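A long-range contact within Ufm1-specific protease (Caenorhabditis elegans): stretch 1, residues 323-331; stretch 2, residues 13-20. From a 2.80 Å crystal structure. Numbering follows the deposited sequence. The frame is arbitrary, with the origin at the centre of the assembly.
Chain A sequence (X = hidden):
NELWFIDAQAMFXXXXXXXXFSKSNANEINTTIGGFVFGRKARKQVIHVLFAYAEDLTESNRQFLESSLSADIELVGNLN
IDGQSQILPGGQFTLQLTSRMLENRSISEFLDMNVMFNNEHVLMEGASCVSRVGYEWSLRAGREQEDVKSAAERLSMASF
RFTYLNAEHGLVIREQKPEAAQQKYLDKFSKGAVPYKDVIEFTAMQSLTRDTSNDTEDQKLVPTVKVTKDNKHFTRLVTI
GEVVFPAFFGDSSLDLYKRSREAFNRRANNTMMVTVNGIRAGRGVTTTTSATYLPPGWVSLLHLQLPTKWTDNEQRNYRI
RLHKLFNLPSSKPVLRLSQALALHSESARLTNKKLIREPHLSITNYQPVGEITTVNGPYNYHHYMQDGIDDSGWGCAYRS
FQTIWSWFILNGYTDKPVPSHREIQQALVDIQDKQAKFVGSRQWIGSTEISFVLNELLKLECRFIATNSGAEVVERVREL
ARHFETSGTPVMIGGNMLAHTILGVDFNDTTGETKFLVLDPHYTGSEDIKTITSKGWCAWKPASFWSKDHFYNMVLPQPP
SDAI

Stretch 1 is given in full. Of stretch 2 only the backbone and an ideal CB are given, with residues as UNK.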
# COMPACT_ATOMS: atom_id res chain seq x y z
N HIS A 323 -12.38 -0.28 -6.49
CA HIS A 323 -11.53 0.59 -7.31
C HIS A 323 -12.26 1.87 -7.74
O HIS A 323 -11.72 2.98 -7.68
CB HIS A 323 -11.03 -0.15 -8.55
CG HIS A 323 -9.79 -0.96 -8.33
ND1 HIS A 323 -9.74 -2.05 -7.49
CD2 HIS A 323 -8.54 -0.84 -8.85
CE1 HIS A 323 -8.53 -2.57 -7.49
NE2 HIS A 323 -7.78 -1.85 -8.31
N LYS A 324 -13.51 1.72 -8.15
CA LYS A 324 -14.30 2.88 -8.55
C LYS A 324 -14.63 3.78 -7.36
O LYS A 324 -14.66 5.01 -7.49
CB LYS A 324 -15.59 2.44 -9.26
CG LYS A 324 -15.37 2.00 -10.69
CD LYS A 324 -16.60 1.35 -11.30
CE LYS A 324 -16.19 0.38 -12.42
NZ LYS A 324 -17.35 -0.39 -12.97
N LEU A 325 -14.90 3.17 -6.21
CA LEU A 325 -15.34 3.93 -5.06
C LEU A 325 -14.20 4.74 -4.49
O LEU A 325 -14.39 5.91 -4.11
CB LEU A 325 -15.91 3.00 -4.00
CG LEU A 325 -17.30 2.45 -4.29
CD1 LEU A 325 -17.69 1.46 -3.20
CD2 LEU A 325 -18.30 3.59 -4.37
N PHE A 326 -13.02 4.13 -4.45
CA PHE A 326 -11.83 4.78 -3.90
C PHE A 326 -10.92 5.40 -4.96
O PHE A 326 -9.76 5.72 -4.68
CB PHE A 326 -11.07 3.80 -3.03
CG PHE A 326 -11.81 3.44 -1.80
CD1 PHE A 326 -12.27 2.15 -1.60
CD2 PHE A 326 -12.12 4.42 -0.86
CE1 PHE A 326 -12.99 1.84 -0.48
CE2 PHE A 326 -12.83 4.12 0.26
CZ PHE A 326 -13.27 2.84 0.45
N ASN A 327 -11.47 5.59 -6.16
CA ASN A 327 -10.77 6.15 -7.31
C ASN A 327 -9.40 5.52 -7.50
O ASN A 327 -8.42 6.23 -7.72
CB ASN A 327 -10.62 7.66 -7.21
CG ASN A 327 -11.95 8.38 -7.19
OD1 ASN A 327 -12.01 9.59 -6.97
ND2 ASN A 327 -13.03 7.65 -7.41
N LEU A 328 -9.32 4.20 -7.36
CA LEU A 328 -8.08 3.50 -7.65
C LEU A 328 -7.94 3.36 -9.16
O LEU A 328 -8.92 3.53 -9.90
CB LEU A 328 -8.09 2.15 -6.97
CG LEU A 328 -8.33 2.24 -5.47
CD1 LEU A 328 -8.26 0.85 -4.81
CD2 LEU A 328 -7.33 3.19 -4.86
N PRO A 329 -6.72 3.07 -9.64
CA PRO A 329 -6.52 2.96 -11.09
C PRO A 329 -6.81 1.55 -11.59
O PRO A 329 -6.56 0.59 -10.85
CB PRO A 329 -5.04 3.29 -11.25
CG PRO A 329 -4.41 2.79 -9.97
CD PRO A 329 -5.46 2.91 -8.89
N SER A 330 -7.32 1.43 -12.82
CA SER A 330 -7.80 0.14 -13.35
C SER A 330 -6.77 -0.70 -14.10
O SER A 330 -7.00 -1.85 -14.42
CB SER A 330 -8.99 0.39 -14.26
OG SER A 330 -8.64 1.31 -15.27
N SER A 331 -5.61 -0.12 -14.35
CA SER A 331 -4.55 -0.80 -15.08
C SER A 331 -3.90 -1.97 -14.33
O SER A 331 -3.11 -2.71 -14.93
CB SER A 331 -3.47 0.21 -15.44
OG SER A 331 -2.71 0.56 -14.29
N UNK A 13 -5.35 13.30 -10.27
CA UNK A 13 -5.11 11.90 -10.54
C UNK A 13 -6.28 11.02 -10.12
O UNK A 13 -6.51 9.97 -10.69
CB UNK A 13 -3.83 11.45 -9.83
N UNK A 14 -7.02 11.43 -9.10
CA UNK A 14 -8.15 10.62 -8.70
C UNK A 14 -9.25 10.70 -9.74
O UNK A 14 -9.80 9.67 -10.13
CB UNK A 14 -8.67 11.06 -7.33
N UNK A 15 -9.55 11.91 -10.19
CA UNK A 15 -10.49 12.13 -11.29
C UNK A 15 -10.06 11.34 -12.51
O UNK A 15 -10.88 10.73 -13.21
CB UNK A 15 -10.59 13.62 -11.63
N UNK A 16 -8.76 11.39 -12.77
CA UNK A 16 -8.17 10.60 -13.82
C UNK A 16 -8.60 9.15 -13.68
O UNK A 16 -9.12 8.58 -14.64
CB UNK A 16 -6.64 10.72 -13.80
N UNK A 17 -8.41 8.58 -12.50
CA UNK A 17 -8.67 7.14 -12.31
C UNK A 17 -10.14 6.74 -12.45
O UNK A 17 -10.45 5.68 -12.99
CB UNK A 17 -8.17 6.71 -10.93
N UNK A 18 -11.05 7.58 -11.95
CA UNK A 18 -12.46 7.28 -12.05
C UNK A 18 -12.83 7.27 -13.51
O UNK A 18 -13.48 6.34 -14.00
CB UNK A 18 -13.31 8.28 -11.27
N UNK A 19 -12.40 8.33 -14.19
CA UNK A 19 -12.64 8.51 -15.61
C UNK A 19 -12.24 7.24 -16.37
O UNK A 19 -13.05 6.68 -17.12
CB UNK A 19 -11.87 9.72 -16.14
N UNK A 20 -11.00 6.79 -16.15
CA UNK A 20 -10.55 5.49 -16.62
C UNK A 20 -11.63 4.44 -16.38
O UNK A 20 -11.43 3.23 -16.51
CB UNK A 20 -9.25 5.09 -15.93

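Positions 13 to 19 carry helical backbone angles, and this helix lies against the loop in which Asn 327 turns the chain with phi/psi of 46/43°.

Position 13 sets its CB sideways, with nothing of stretch 1 within 5.5 Å, so the contact asks little of it. It is Gln 13, whose NE2 hydrogen-bonds weakly to a side chain one turn ahead, at position 17.

At position 14 the CB also points sideways, but it lies 3.7 Å from Asn 327 OD1. Small or polar side chains would suit, as would a longer one able to run past the turn. The deposited residue is Asn 14, chi1 m, whose ND2 is hydrogen-bonded elsewhere in the structure. Its backbone adds to the contact: Asn 14 O lies 3.6 Å from Asn 327 CB, a close packing of helix on turn.

Positions 15 and 16 have no part of stretch 1 within 5.5 Å of their CB atoms, and the first points away; the contact sets no rule for either. They are Tyr 15 and Ala 16.

Position 17 is the most constrained. Its CB points toward stretch 1, 3.3 Å from Asn 327 O and 3.4 Å from Leu 328 O. Two carbonyl oxygens so near favour a compact side chain, and a short donor would be rewarded; Ser, Thr, Asn or a plain Ala could be considered. The residue is Asn 17, chi1 m (-62°). Its ND2 reaches Asn 327 O at 3.1 Å in a weak hydrogen bond, bent to 132°, while its OD1 accepts the weak bond from Gln 13 NE2 at 2.7 Å. The same ND2 lies 3.2 Å from Pro 329 N, but that proline nitrogen has no hydrogen to share, so the approach is packing alone.

The CB of position 18 points sideways, 3.9 Å from Asn 327 ND2 and 5.2 Å from Lys 324 O. A medium aliphatic chain could cover this corner, and a polar one might address the amide or carbonyl. It is Leu 18, with chi1 t and chi2 p; its CD1 packs 3.7 Å from Lys 324 O and 4.0 Å from Asn 327 ND2, covering two groups already joined by a weak hydrogen bond.

Position 19 is out of reach and free to vary as far as this contact goes; it is Arg 19.

Position 20 directs its CB toward stretch 1, 3.9 Å from Ser 330 OG. A short hydroxyl or another small polar group fits that gap. Ser 20, chi1 t, accepts a short hydrogen bond at its OG from Ser 330 OG, 2.5 Å away.

Stretch 2 (13-20) QNYANLRS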
# COMPACT_ATOMS: atom_id res chain seq x y z
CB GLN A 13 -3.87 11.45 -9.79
CG GLN A 13 -3.54 10.01 -10.05
CD GLN A 13 -3.21 9.80 -11.49
OE1 GLN A 13 -2.58 10.65 -12.12
NE2 GLN A 13 -3.64 8.66 -12.03
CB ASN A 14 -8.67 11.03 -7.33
CG ASN A 14 -8.00 10.29 -6.19
OD1 ASN A 14 -7.14 9.42 -6.39
ND2 ASN A 14 -8.39 10.64 -4.97
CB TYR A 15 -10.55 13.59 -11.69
CG TYR A 15 -11.55 13.86 -12.78
CD1 TYR A 15 -11.20 13.76 -14.11
CD2 TYR A 15 -12.86 14.24 -12.47
CE1 TYR A 15 -12.11 14.02 -15.12
CE2 TYR A 15 -13.79 14.50 -13.47
CZ TYR A 15 -13.41 14.38 -14.80
OH TYR A 15 -14.33 14.64 -15.82
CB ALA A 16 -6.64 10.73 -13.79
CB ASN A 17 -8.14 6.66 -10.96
CG ASN A 17 -6.67 6.81 -10.82
OD1 ASN A 17 -6.05 7.47 -11.64
ND2 ASN A 17 -6.08 6.20 -9.79
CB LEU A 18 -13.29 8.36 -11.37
CG LEU A 18 -14.79 8.09 -11.41
CD1 LEU A 18 -15.08 6.77 -10.73
CD2 LEU A 18 -15.53 9.22 -10.72
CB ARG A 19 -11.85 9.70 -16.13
CG ARG A 19 -12.52 10.41 -17.27
CD ARG A 19 -13.63 11.27 -16.76
NE ARG A 19 -14.39 11.79 -17.89
CZ ARG A 19 -15.34 11.09 -18.51
NH1 ARG A 19 -15.64 9.85 -18.11
NH2 ARG A 19 -16.01 11.64 -19.53
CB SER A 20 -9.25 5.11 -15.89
OG SER A 20 -8.99 3.71 -15.98
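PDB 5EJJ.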